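Local coordinates for protein IWS1 (Encephalitozoon cuniculi, PDB 2XPP) that probably acts as a nuclear transcription factor that regulates RNA polymerase II transcription, at and after the recruitment of TBP, at residues 7-18 with 56-66; 91-101 with 130-138. One frame throughout, in Å; residues are numbered along the deposited sequence.

Interaction 1 of 2, residues 7-18 with 56-66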
loop_
_atom_site.group_PDB
_atom_site.type_symbol
_atom_site.label_atom_id
_atom_site.label_comp_id
_atom_site.label_asym_id
_atom_site.label_seq_id
_atom_site.Cartn_x
_atom_site.Cartn_y
_atom_site.Cartn_z
ATOM N N LEU A 7 -20.115 6.192 2.597
ATOM C CA LEU A 7 -19.737 4.782 2.803
ATOM C C LEU A 7 -20.003 3.883 1.585
ATOM O O LEU A 7 -19.162 3.023 1.262
ATOM C CB LEU A 7 -20.354 4.210 4.107
ATOM C CG LEU A 7 -19.601 4.727 5.368
ATOM C CD1 LEU A 7 -20.371 4.410 6.603
ATOM C CD2 LEU A 7 -18.111 4.270 5.526
ATOM N N GLU A 8 -21.106 4.101 0.874
ATOM C CA GLU A 8 -21.421 3.307 -0.306
ATOM C C GLU A 8 -20.360 3.542 -1.364
ATOM O O GLU A 8 -19.902 2.604 -2.037
ATOM C CB GLU A 8 -22.801 3.654 -0.837
ATOM C CG GLU A 8 -23.922 3.135 0.047
ATOM C CD GLU A 8 -25.294 3.804 -0.195
ATOM O OE1 GLU A 8 -25.480 4.546 -1.197
ATOM O OE2 GLU A 8 -26.207 3.571 0.626
ATOM N N ILE A 9 -19.970 4.805 -1.525
ATOM C CA ILE A 9 -18.916 5.119 -2.503
ATOM C C ILE A 9 -17.601 4.432 -2.136
ATOM O O ILE A 9 -16.947 3.828 -2.972
ATOM C CB ILE A 9 -18.741 6.661 -2.722
ATOM C CG1 ILE A 9 -19.964 7.213 -3.436
ATOM C CG2 ILE A 9 -17.463 6.907 -3.584
ATOM C CD1 ILE A 9 -20.231 8.672 -3.216
ATOM N N SER A 10 -17.231 4.496 -0.865
ATOM C CA SER A 10 -15.953 3.954 -0.450
ATOM C C SER A 10 -15.970 2.437 -0.570
ATOM O O SER A 10 -14.992 1.841 -1.050
ATOM C CB SER A 10 -15.624 4.388 0.979
ATOM O OG SER A 10 -15.506 5.802 1.057
ATOM N N ARG A 11 -17.074 1.804 -0.173
ATOM C CA ARG A 11 -17.192 0.340 -0.294
ATOM C C ARG A 11 -17.145 -0.119 -1.753
ATOM O O ARG A 11 -16.509 -1.125 -2.058
ATOM C CB ARG A 11 -18.452 -0.164 0.401
ATOM C CG ARG A 11 -18.313 -0.060 1.914
ATOM C CD ARG A 11 -19.574 -0.388 2.731
ATOM N NE ARG A 11 -19.265 -0.126 4.150
ATOM C CZ ARG A 11 -20.139 0.157 5.111
ATOM N NH1 ARG A 11 -21.441 0.261 4.838
ATOM N NH2 ARG A 11 -19.708 0.382 6.363
ATOM N N SER A 12 -17.796 0.627 -2.646
ATOM C CA SER A 12 -17.709 0.366 -4.107
ATOM C C SER A 12 -16.268 0.437 -4.679
ATOM O O SER A 12 -15.838 -0.460 -5.424
ATOM C CB SER A 12 -18.667 1.303 -4.865
ATOM O OG SER A 12 -18.430 1.252 -6.270
ATOM N N LEU A 13 -15.542 1.493 -4.324
ATOM C CA LEU A 13 -14.150 1.632 -4.749
ATOM C C LEU A 13 -13.288 0.498 -4.207
ATOM O O LEU A 13 -12.504 -0.075 -4.955
ATOM C CB LEU A 13 -13.596 3.000 -4.352
ATOM C CG LEU A 13 -12.237 3.331 -4.980
ATOM C CD1 LEU A 13 -12.327 3.297 -6.490
ATOM C CD2 LEU A 13 -11.743 4.710 -4.499
ATOM N N LYS A 14 -13.495 0.136 -2.928
ATOM C CA LYS A 14 -12.789 -0.973 -2.288
ATOM C C LYS A 14 -13.026 -2.262 -3.094
ATOM O O LYS A 14 -12.066 -2.954 -3.454
ATOM C CB LYS A 14 -13.280 -1.134 -0.852
ATOM C CG LYS A 14 -12.474 -2.208 -0.043
ATOM C CD LYS A 14 -13.047 -2.403 1.364
ATOM C CE LYS A 14 -12.298 -3.529 2.108
ATOM N NZ LYS A 14 -11.037 -2.948 2.682
ATOM N N LYS A 15 -14.283 -2.552 -3.425
ATOM C CA LYS A 15 -14.610 -3.770 -4.177
ATOM C C LYS A 15 -13.992 -3.734 -5.580
ATOM O O LYS A 15 -13.504 -4.773 -6.087
ATOM C CB LYS A 15 -16.133 -3.946 -4.249
ATOM C CG LYS A 15 -16.583 -5.148 -5.107
ATOM C CD LYS A 15 -18.107 -5.257 -5.196
ATOM C CE LYS A 15 -18.568 -6.668 -5.578
ATOM N NZ LYS A 15 -17.603 -7.350 -6.486
ATOM N N ARG A 16 -13.979 -2.556 -6.190
ATOM C CA ARG A 16 -13.375 -2.428 -7.509
ATOM C C ARG A 16 -11.879 -2.774 -7.472
ATOM O O ARG A 16 -11.372 -3.524 -8.339
ATOM C CB ARG A 16 -13.563 -1.028 -8.047
ATOM C CG ARG A 16 -13.113 -0.876 -9.480
ATOM C CD ARG A 16 -13.456 0.526 -9.983
ATOM N NE ARG A 16 -12.792 0.744 -11.261
ATOM C CZ ARG A 16 -12.655 1.926 -11.846
ATOM N NH1 ARG A 16 -13.161 3.033 -11.271
ATOM N NH2 ARG A 16 -12.020 1.990 -13.014
ATOM N N MET A 17 -11.186 -2.264 -6.445
ATOM C CA MET A 17 -9.750 -2.503 -6.300
ATOM C C MET A 17 -9.496 -3.964 -6.016
ATOM O O MET A 17 -8.556 -4.535 -6.594
ATOM C CB MET A 17 -9.164 -1.665 -5.179
ATOM C CG MET A 17 -8.989 -0.238 -5.621
ATOM S SD MET A 17 -8.074 0.744 -4.376
ATOM C CE MET A 17 -6.385 0.322 -4.865
ATOM N N GLN A 18 -10.361 -4.581 -5.193
ATOM C CA GLN A 18 -10.252 -6.009 -4.898
ATOM C C GLN A 18 -10.414 -6.853 -6.157
ATOM O O GLN A 18 -9.673 -7.814 -6.363
ATOM C CB GLN A 18 -11.342 -6.453 -3.903
ATOM C CG GLN A 18 -11.073 -6.016 -2.466
ATOM C CD GLN A 18 -12.232 -6.357 -1.538
ATOM O OE1 GLN A 18 -13.295 -6.811 -2.001
ATOM N NE2 GLN A 18 -12.049 -6.136 -0.238
ATOM N N SER A 56 -13.590 8.034 5.111
ATOM C CA SER A 56 -14.425 6.859 4.859
ATOM C C SER A 56 -13.599 5.748 4.253
ATOM O O SER A 56 -13.723 4.587 4.647
ATOM C CB SER A 56 -15.569 7.173 3.903
ATOM O OG SER A 56 -16.485 8.055 4.494
ATOM N N LEU A 57 -12.726 6.089 3.292
ATOM C CA LEU A 57 -11.852 5.104 2.686
ATOM C C LEU A 57 -10.940 4.442 3.747
ATOM O O LEU A 57 -10.794 3.207 3.767
ATOM C CB LEU A 57 -11.040 5.735 1.539
ATOM C CG LEU A 57 -11.815 6.069 0.273
ATOM C CD1 LEU A 57 -10.931 6.947 -0.589
ATOM C CD2 LEU A 57 -12.218 4.806 -0.488
ATOM N N LEU A 58 -10.365 5.241 4.638
ATOM C CA LEU A 58 -9.445 4.706 5.642
ATOM C C LEU A 58 -10.240 3.825 6.612
ATOM O O LEU A 58 -9.791 2.725 6.962
ATOM C CB LEU A 58 -8.748 5.836 6.396
ATOM C CG LEU A 58 -7.713 6.605 5.576
ATOM C CD1 LEU A 58 -7.223 7.829 6.347
ATOM C CD2 LEU A 58 -6.516 5.632 5.197
ATOM N N ASP A 59 -11.430 4.302 7.003
ATOM C CA ASP A 59 -12.326 3.573 7.921
ATOM C C ASP A 59 -12.776 2.230 7.332
ATOM O O ASP A 59 -12.989 1.251 8.082
ATOM C CB ASP A 59 -13.571 4.398 8.276
ATOM C CG ASP A 59 -13.292 5.503 9.273
ATOM O OD1 ASP A 59 -12.171 5.564 9.817
ATOM O OD2 ASP A 59 -14.220 6.310 9.547
ATOM N N GLU A 60 -12.939 2.187 6.011
ATOM C CA GLU A 60 -13.348 0.982 5.331
ATOM C C GLU A 60 -12.183 0.076 4.943
ATOM O O GLU A 60 -12.387 -0.912 4.232
ATOM C CB GLU A 60 -14.245 1.276 4.125
ATOM C CG GLU A 60 -15.662 1.787 4.523
ATOM C CD GLU A 60 -16.428 0.851 5.492
ATOM O OE1 GLU A 60 -16.714 -0.314 5.126
ATOM O OE2 GLU A 60 -16.754 1.274 6.626
ATOM N N GLY A 61 -10.976 0.405 5.414
ATOM C CA GLY A 61 -9.801 -0.498 5.240
ATOM C C GLY A 61 -9.172 -0.445 3.862
ATOM O O GLY A 61 -8.556 -1.419 3.401
ATOM N N ILE A 62 -9.254 0.717 3.205
ATOM C CA ILE A 62 -8.737 0.807 1.837
ATOM C C ILE A 62 -7.213 0.558 1.824
ATOM O O ILE A 62 -6.639 0.250 0.753
ATOM C CB ILE A 62 -9.072 2.170 1.145
ATOM C CG1 ILE A 62 -8.962 2.083 -0.393
ATOM C CG2 ILE A 62 -8.130 3.265 1.652
ATOM C CD1 ILE A 62 -9.950 1.123 -1.021
ATOM N N LEU A 63 -6.537 0.746 2.957
ATOM C CA LEU A 63 -5.114 0.470 2.981
ATOM C C LEU A 63 -4.806 -0.978 2.660
ATOM O O LEU A 63 -3.702 -1.264 2.145
ATOM C CB LEU A 63 -4.402 0.908 4.299
ATOM C CG LEU A 63 -4.454 2.411 4.503
ATOM C CD1 LEU A 63 -3.892 2.763 5.896
ATOM C CD2 LEU A 63 -3.703 3.220 3.418
ATOM N N ASP A 64 -5.741 -1.889 2.959
ATOM C CA ASP A 64 -5.577 -3.319 2.601
ATOM C C ASP A 64 -5.461 -3.484 1.088
ATOM O O ASP A 64 -4.601 -4.265 0.614
ATOM C CB ASP A 64 -6.784 -4.158 3.076
ATOM C CG ASP A 64 -6.917 -4.242 4.592
ATOM O OD1 ASP A 64 -6.105 -3.676 5.360
ATOM O OD2 ASP A 64 -7.887 -4.896 5.022
ATOM N N GLU A 65 -6.308 -2.785 0.321
ATOM C CA GLU A 65 -6.311 -2.916 -1.159
ATOM C C GLU A 65 -5.095 -2.202 -1.742
ATOM O O GLU A 65 -4.469 -2.701 -2.688
ATOM C CB GLU A 65 -7.587 -2.325 -1.790
ATOM C CG GLU A 65 -8.766 -3.314 -1.636
ATOM C CD GLU A 65 -9.158 -3.544 -0.188
ATOM O OE1 GLU A 65 -9.230 -2.574 0.619
ATOM O OE2 GLU A 65 -9.404 -4.711 0.170
ATOM N N ILE A 66 -4.744 -1.043 -1.165
ATOM C CA ILE A 66 -3.542 -0.335 -1.639
ATOM C C ILE A 66 -2.298 -1.232 -1.442
ATOM O O ILE A 66 -1.485 -1.406 -2.378
ATOM C CB ILE A 66 -3.372 1.029 -0.996
ATOM C CG1 ILE A 66 -4.497 1.953 -1.515
ATOM C CG2 ILE A 66 -1.997 1.631 -1.405
ATOM C CD1 ILE A 66 -4.580 3.298 -0.666
HETATM O O HOH W 1 -9.758 -5.928 2.533
HETATM O O HOH W 2 -10.456 -4.215 5.050
#
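K14 of helix 5-30 reaches across the turn at 60-61. Its CB sits 4.0 Å from CD1 of I62. The chain, CG anti to the backbone N, crosses the E65 side chain at about a right angle with CG close to OE1, and CD and CE run past the carbonyl oxygen of E60. A bend at the last torsion (chi4 82°) then turns NZ in among oxygens. It donates to E60 O at 2.9 Å, in the carbonyl plane on a lone pair, and forms a salt bridge with E65 OE1 at 2.8 Å, met on the syn side. Two waters accept from the same ammonium, one of them weakly, and both donate to OD2 of D64; the weakly held one also to E65 OE2.

E60 is the first residue past helix 54-59, next to G61, the C-prime residue, with positive phi, of a Schellman motif whose bonds are I62 N to L57 O and G61 N to L58 O; helix 62-70 follows. Its segment runs nearly parallel to 7-18, at 23° with the axes 9.5 Å apart.

E60, bent at chi2, swings its carboxylate to R11, which takes it side-on: NE to OE1 at 2.7 Å, nearly straight and in the guanidinium plane, and NH2 to OE2. The two flat groups are turned 73° apart, and both nitrogens come from above the carboxylate plane. CB of L7 lies over one face of the guanidinium, while L7 CD2 rests against CG of E60.

At the other end, Q18 NE2 bonds E65 OE2 at 3.0 Å from above the carboxylate plane. Between them S10 packs its CB on CD2 of L57, its OG turned back to V6 O, and M17 lays SD against I62 CD1 at 3.9 Å.

Interaction 2 of 2, residues 91-101 with 130-138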
loop_
_atom_site.group_PDB
_atom_site.type_symbol
_atom_site.label_atom_id
_atom_site.label_comp_id
_atom_site.label_asym_id
_atom_site.label_seq_id
_atom_site.Cartn_x
_atom_site.Cartn_y
_atom_site.Cartn_z
ATOM N N LEU A 91 -0.611 7.413 -0.952
ATOM C CA LEU A 91 -0.363 7.179 0.483
ATOM C C LEU A 91 0.200 8.427 1.179
ATOM O O LEU A 91 -0.168 8.714 2.319
ATOM C CB LEU A 91 0.597 5.999 0.631
ATOM C CG LEU A 91 -0.032 4.647 0.312
ATOM C CD1 LEU A 91 1.031 3.642 0.246
ATOM C CD2 LEU A 91 -1.085 4.220 1.358
ATOM N N LYS A 92 1.042 9.181 0.478
ATOM C CA LYS A 92 1.702 10.353 1.052
ATOM C C LYS A 92 0.669 11.416 1.427
ATOM O O LYS A 92 0.884 12.234 2.371
ATOM C CB LYS A 92 2.696 10.964 0.042
ATOM C CG LYS A 92 3.432 12.122 0.559
ATOM C CD LYS A 92 4.530 12.447 -0.437
ATOM C CE LYS A 92 4.686 13.924 -0.641
ATOM N NZ LYS A 92 5.787 14.135 -1.635
ATOM N N THR A 93 -0.450 11.411 0.702
ATOM C CA THR A 93 -1.484 12.437 0.863
ATOM C C THR A 93 -2.494 12.114 1.962
ATOM O O THR A 93 -3.312 12.976 2.298
ATOM C CB THR A 93 -2.303 12.722 -0.438
ATOM O OG1 THR A 93 -3.201 11.647 -0.719
ATOM C CG2 THR A 93 -1.396 13.005 -1.662
ATOM N N MET A 94 -2.465 10.894 2.475
ATOM C CA MET A 94 -3.489 10.433 3.431
ATOM C C MET A 94 -3.116 10.654 4.894
ATOM O O MET A 94 -1.934 10.504 5.271
ATOM C CB MET A 94 -3.759 8.938 3.181
ATOM C CG MET A 94 -4.507 8.744 1.904
ATOM S SD MET A 94 -4.616 6.985 1.559
ATOM C CE MET A 94 -6.070 6.957 0.537
ATOM N N LYS A 95 -4.112 11.017 5.729
ATOM C CA LYS A 95 -3.858 11.233 7.153
ATOM C C LYS A 95 -3.898 9.868 7.873
ATOM O O LYS A 95 -4.875 9.536 8.542
ATOM C CB LYS A 95 -4.874 12.209 7.766
ATOM C CG LYS A 95 -4.720 13.610 7.209
ATOM C CD LYS A 95 -5.601 14.641 7.887
ATOM C CE LYS A 95 -5.467 15.998 7.192
ATOM N NZ LYS A 95 -6.326 17.108 7.790
ATOM N N ILE A 96 -2.783 9.151 7.755
ATOM C CA ILE A 96 -2.625 7.767 8.230
ATOM C C ILE A 96 -2.040 7.725 9.632
ATOM O O ILE A 96 -0.980 8.318 9.899
ATOM C CB ILE A 96 -1.810 6.973 7.205
ATOM C CG1 ILE A 96 -2.641 6.779 5.916
ATOM C CG2 ILE A 96 -1.395 5.645 7.764
ATOM C CD1 ILE A 96 -1.806 6.253 4.706
ATOM N N HIS A 97 -2.721 7.027 10.526
ATOM C CA HIS A 97 -2.337 7.039 11.916
ATOM C C HIS A 97 -2.034 5.620 12.357
ATOM O O HIS A 97 -2.234 4.664 11.601
ATOM C CB HIS A 97 -3.427 7.693 12.794
ATOM C CG HIS A 97 -3.731 9.124 12.418
ATOM N ND1 HIS A 97 -2.756 10.026 12.038
ATOM C CD2 HIS A 97 -4.907 9.789 12.330
ATOM C CE1 HIS A 97 -3.316 11.191 11.755
ATOM N NE2 HIS A 97 -4.621 11.076 11.928
ATOM N N LYS A 98 -1.552 5.491 13.594
ATOM C CA LYS A 98 -1.147 4.182 14.114
ATOM C C LYS A 98 -2.133 3.040 13.844
ATOM O O LYS A 98 -1.732 1.976 13.396
ATOM C CB LYS A 98 -0.883 4.347 15.614
ATOM C CG LYS A 98 -0.618 3.027 16.341
ATOM C CD LYS A 98 -0.463 3.257 17.858
ATOM C CE LYS A 98 -1.724 3.810 18.535
ATOM N NZ LYS A 98 -1.682 5.306 18.716
ATOM N N GLU A 99 -3.414 3.256 14.142
ATOM C CA GLU A 99 -4.425 2.205 14.026
ATOM C C GLU A 99 -4.620 1.748 12.604
ATOM O O GLU A 99 -4.734 0.547 12.347
ATOM C CB GLU A 99 -5.757 2.656 14.645
ATOM C CG GLU A 99 -5.676 2.955 16.166
ATOM C CD GLU A 99 -5.146 4.363 16.528
ATOM O OE1 GLU A 99 -4.894 5.243 15.615
ATOM O OE2 GLU A 99 -4.981 4.568 17.765
ATOM N N HIS A 100 -4.596 2.683 11.653
ATOM C CA HIS A 100 -4.662 2.343 10.236
ATOM C C HIS A 100 -3.494 1.443 9.800
ATOM O O HIS A 100 -3.685 0.515 9.012
ATOM C CB HIS A 100 -4.590 3.613 9.363
ATOM C CG HIS A 100 -5.660 4.612 9.657
ATOM N ND1 HIS A 100 -5.395 5.952 9.867
ATOM C CD2 HIS A 100 -7.006 4.481 9.690
ATOM C CE1 HIS A 100 -6.532 6.586 10.093
ATOM N NE2 HIS A 100 -7.528 5.711 9.991
ATOM N N LEU A 101 -2.298 1.755 10.302
ATOM C CA LEU A 101 -1.079 1.011 9.944
ATOM C C LEU A 101 -1.067 -0.389 10.575
ATOM O O LEU A 101 -0.739 -1.383 9.894
ATOM C CB LEU A 101 0.147 1.807 10.381
ATOM C CG LEU A 101 0.340 3.118 9.598
ATOM C CD1 LEU A 101 1.360 3.988 10.294
ATOM C CD2 LEU A 101 0.698 2.796 8.103
ATOM N N LEU A 130 8.141 8.045 3.200
ATOM C CA LEU A 130 6.868 7.633 3.727
ATOM C C LEU A 130 7.083 6.828 5.038
ATOM O O LEU A 130 6.357 7.026 6.033
ATOM C CB LEU A 130 6.165 6.790 2.664
ATOM C CG LEU A 130 4.696 6.553 2.791
ATOM C CD1 LEU A 130 3.908 7.881 2.981
ATOM C CD2 LEU A 130 4.222 5.848 1.482
ATOM N N VAL A 131 8.091 5.944 5.059
ATOM C CA VAL A 131 8.424 5.211 6.304
ATOM C C VAL A 131 8.796 6.222 7.375
ATOM O O VAL A 131 8.375 6.119 8.532
ATOM C CB VAL A 131 9.591 4.182 6.112
ATOM C CG1 VAL A 131 10.105 3.582 7.453
ATOM C CG2 VAL A 131 9.179 3.066 5.203
ATOM N N GLN A 132 9.615 7.221 7.034
ATOM C CA GLN A 132 10.009 8.180 8.057
ATOM C C GLN A 132 8.818 8.987 8.571
ATOM O O GLN A 132 8.804 9.330 9.735
ATOM C CB GLN A 132 11.130 9.110 7.550
ATOM C CG GLN A 132 12.434 8.286 7.383
ATOM C CD GLN A 132 12.699 7.299 8.572
ATOM O OE1 GLN A 132 12.560 6.076 8.410
ATOM N NE2 GLN A 132 13.061 7.842 9.740
ATOM N N LYS A 133 7.863 9.305 7.697
ATOM C CA LYS A 133 6.649 10.029 8.108
ATOM C C LYS A 133 5.827 9.190 9.083
ATOM O O LYS A 133 5.430 9.669 10.175
ATOM C CB LYS A 133 5.769 10.315 6.890
ATOM C CG LYS A 133 4.467 11.101 7.244
ATOM C CD LYS A 133 3.673 11.397 5.949
ATOM C CE LYS A 133 2.365 12.096 6.265
ATOM N NZ LYS A 133 1.676 12.322 4.955
ATOM N N TRP A 134 5.564 7.962 8.687
ATOM C CA TRP A 134 4.761 7.040 9.529
ATOM C C TRP A 134 5.464 6.650 10.819
ATOM O O TRP A 134 4.792 6.319 11.821
ATOM C CB TRP A 134 4.406 5.799 8.751
ATOM C CG TRP A 134 3.476 6.092 7.606
ATOM C CD1 TRP A 134 2.774 7.249 7.387
ATOM C CD2 TRP A 134 3.176 5.220 6.528
ATOM N NE1 TRP A 134 2.046 7.137 6.201
ATOM C CE2 TRP A 134 2.290 5.903 5.660
ATOM C CE3 TRP A 134 3.593 3.930 6.187
ATOM C CZ2 TRP A 134 1.774 5.310 4.480
ATOM C CZ3 TRP A 134 3.074 3.346 5.010
ATOM C CH2 TRP A 134 2.178 4.047 4.184
ATOM N N THR A 135 6.809 6.668 10.825
ATOM C CA THR A 135 7.542 6.420 12.108
ATOM C C THR A 135 7.157 7.401 13.202
ATOM O O THR A 135 7.175 7.039 14.384
ATOM C CB THR A 135 9.083 6.340 11.914
ATOM O OG1 THR A 135 9.350 5.296 10.970
ATOM C CG2 THR A 135 9.817 6.086 13.257
ATOM N N ASN A 136 6.798 8.628 12.826
ATOM C CA ASN A 136 6.274 9.575 13.788
ATOM C C ASN A 136 5.083 9.051 14.566
ATOM O O ASN A 136 4.920 9.459 15.717
ATOM C CB ASN A 136 5.908 10.913 13.156
ATOM C CG ASN A 136 7.112 11.709 12.759
ATOM O OD1 ASN A 136 7.955 11.998 13.573
ATOM N ND2 ASN A 136 7.195 12.057 11.489
ATOM N N GLU A 137 4.254 8.202 13.949
ATOM C CA GLU A 137 3.071 7.620 14.627
ATOM C C GLU A 137 3.485 6.700 15.753
ATOM O O GLU A 137 2.723 6.473 16.720
ATOM C CB GLU A 137 2.152 6.903 13.637
ATOM C CG GLU A 137 1.703 7.786 12.477
ATOM C CD GLU A 137 0.914 9.030 12.908
ATOM O OE1 GLU A 137 0.019 8.906 13.763
ATOM O OE2 GLU A 137 1.194 10.137 12.375
ATOM N N VAL A 138 4.705 6.182 15.684
ATOM C CA VAL A 138 5.254 5.472 16.860
ATOM C C VAL A 138 5.475 6.388 18.083
ATOM O O VAL A 138 5.287 5.973 19.242
ATOM C CB VAL A 138 6.519 4.701 16.469
ATOM C CG1 VAL A 138 7.238 4.098 17.707
ATOM C CG2 VAL A 138 6.127 3.597 15.497
HETATM O O HOH W 3 0.709 9.367 4.858
#
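L130 begins the contact by pressing CD2 against CB of L91 at 3.7 Å, while its other methyl, CD1, lies by CA of K92. These residues belong to the helical bundle of the TFIIS N-terminal domain family, in which helix 121-138 packs along the link between helices 81-92 and 98-104. V110 of helix 106-115 touches L130 and W134 as well.

K133 stretches out fully, every torsion near 180°, and brings NZ to 2.7 Å from the carbonyl oxygen of K92. The same nitrogen donates to a water that itself gives hydrogens to L91 O and M94 O.

W134 is the residue of this helix most buried by the 91-101 segment, with E137 close behind. Its indole NE1 gives its hydrogen to that same water at 2.9 Å, in the ring plane, so the buried ring has its one polar atom satisfied and its edge tied to the turn. One face takes CD2 of L101, a CH-pi contact 3.9 Å from the centroid of the six-membered ring and 20° off its normal; CG2 of I96 lies over that face too, offset toward the rim. CG of L130, one turn back in the same helix, covers the opposite face. CD1 of I96 meets CZ2 at 3.7 Å, and CB of L91 approaches at the edge.

E137, bent at chi2, brings its carboxylate against the backbone of 96-98, where its CD lies 3.6 Å from I96 O. H97 is the N-cap residue of helix 98-104, its backbone N donating to ND1 of H100. From the imidazole of H97, the ND1 hydrogen reaches OE1 of E137 in a long, weak bond of 3.5 Å, bent to 133° at the hydrogen.

Both contacts are partly buried, with centres about 18 Å apart, and they meet through L58 and L63: L63 packs on L91 and H100, L58 on K95 and H100. Interaction 1 joins helix 5-30 to helices 54-59 and 62-70 and the turn between them, largely through charged side chains with an apolar strip behind them. Interaction 2 lays helix 121-138 on a connecting loop and its flanking helices; an aromatic ring and a shared water do most of the work, and the H97-E137 bond is weak. In both, most apolar side chains are buried, while K14, R11 and Q18 of interaction 1 and K133, H97 and E137 of interaction 2 lie toward the outside. Another protein chain reaches K98 and L101.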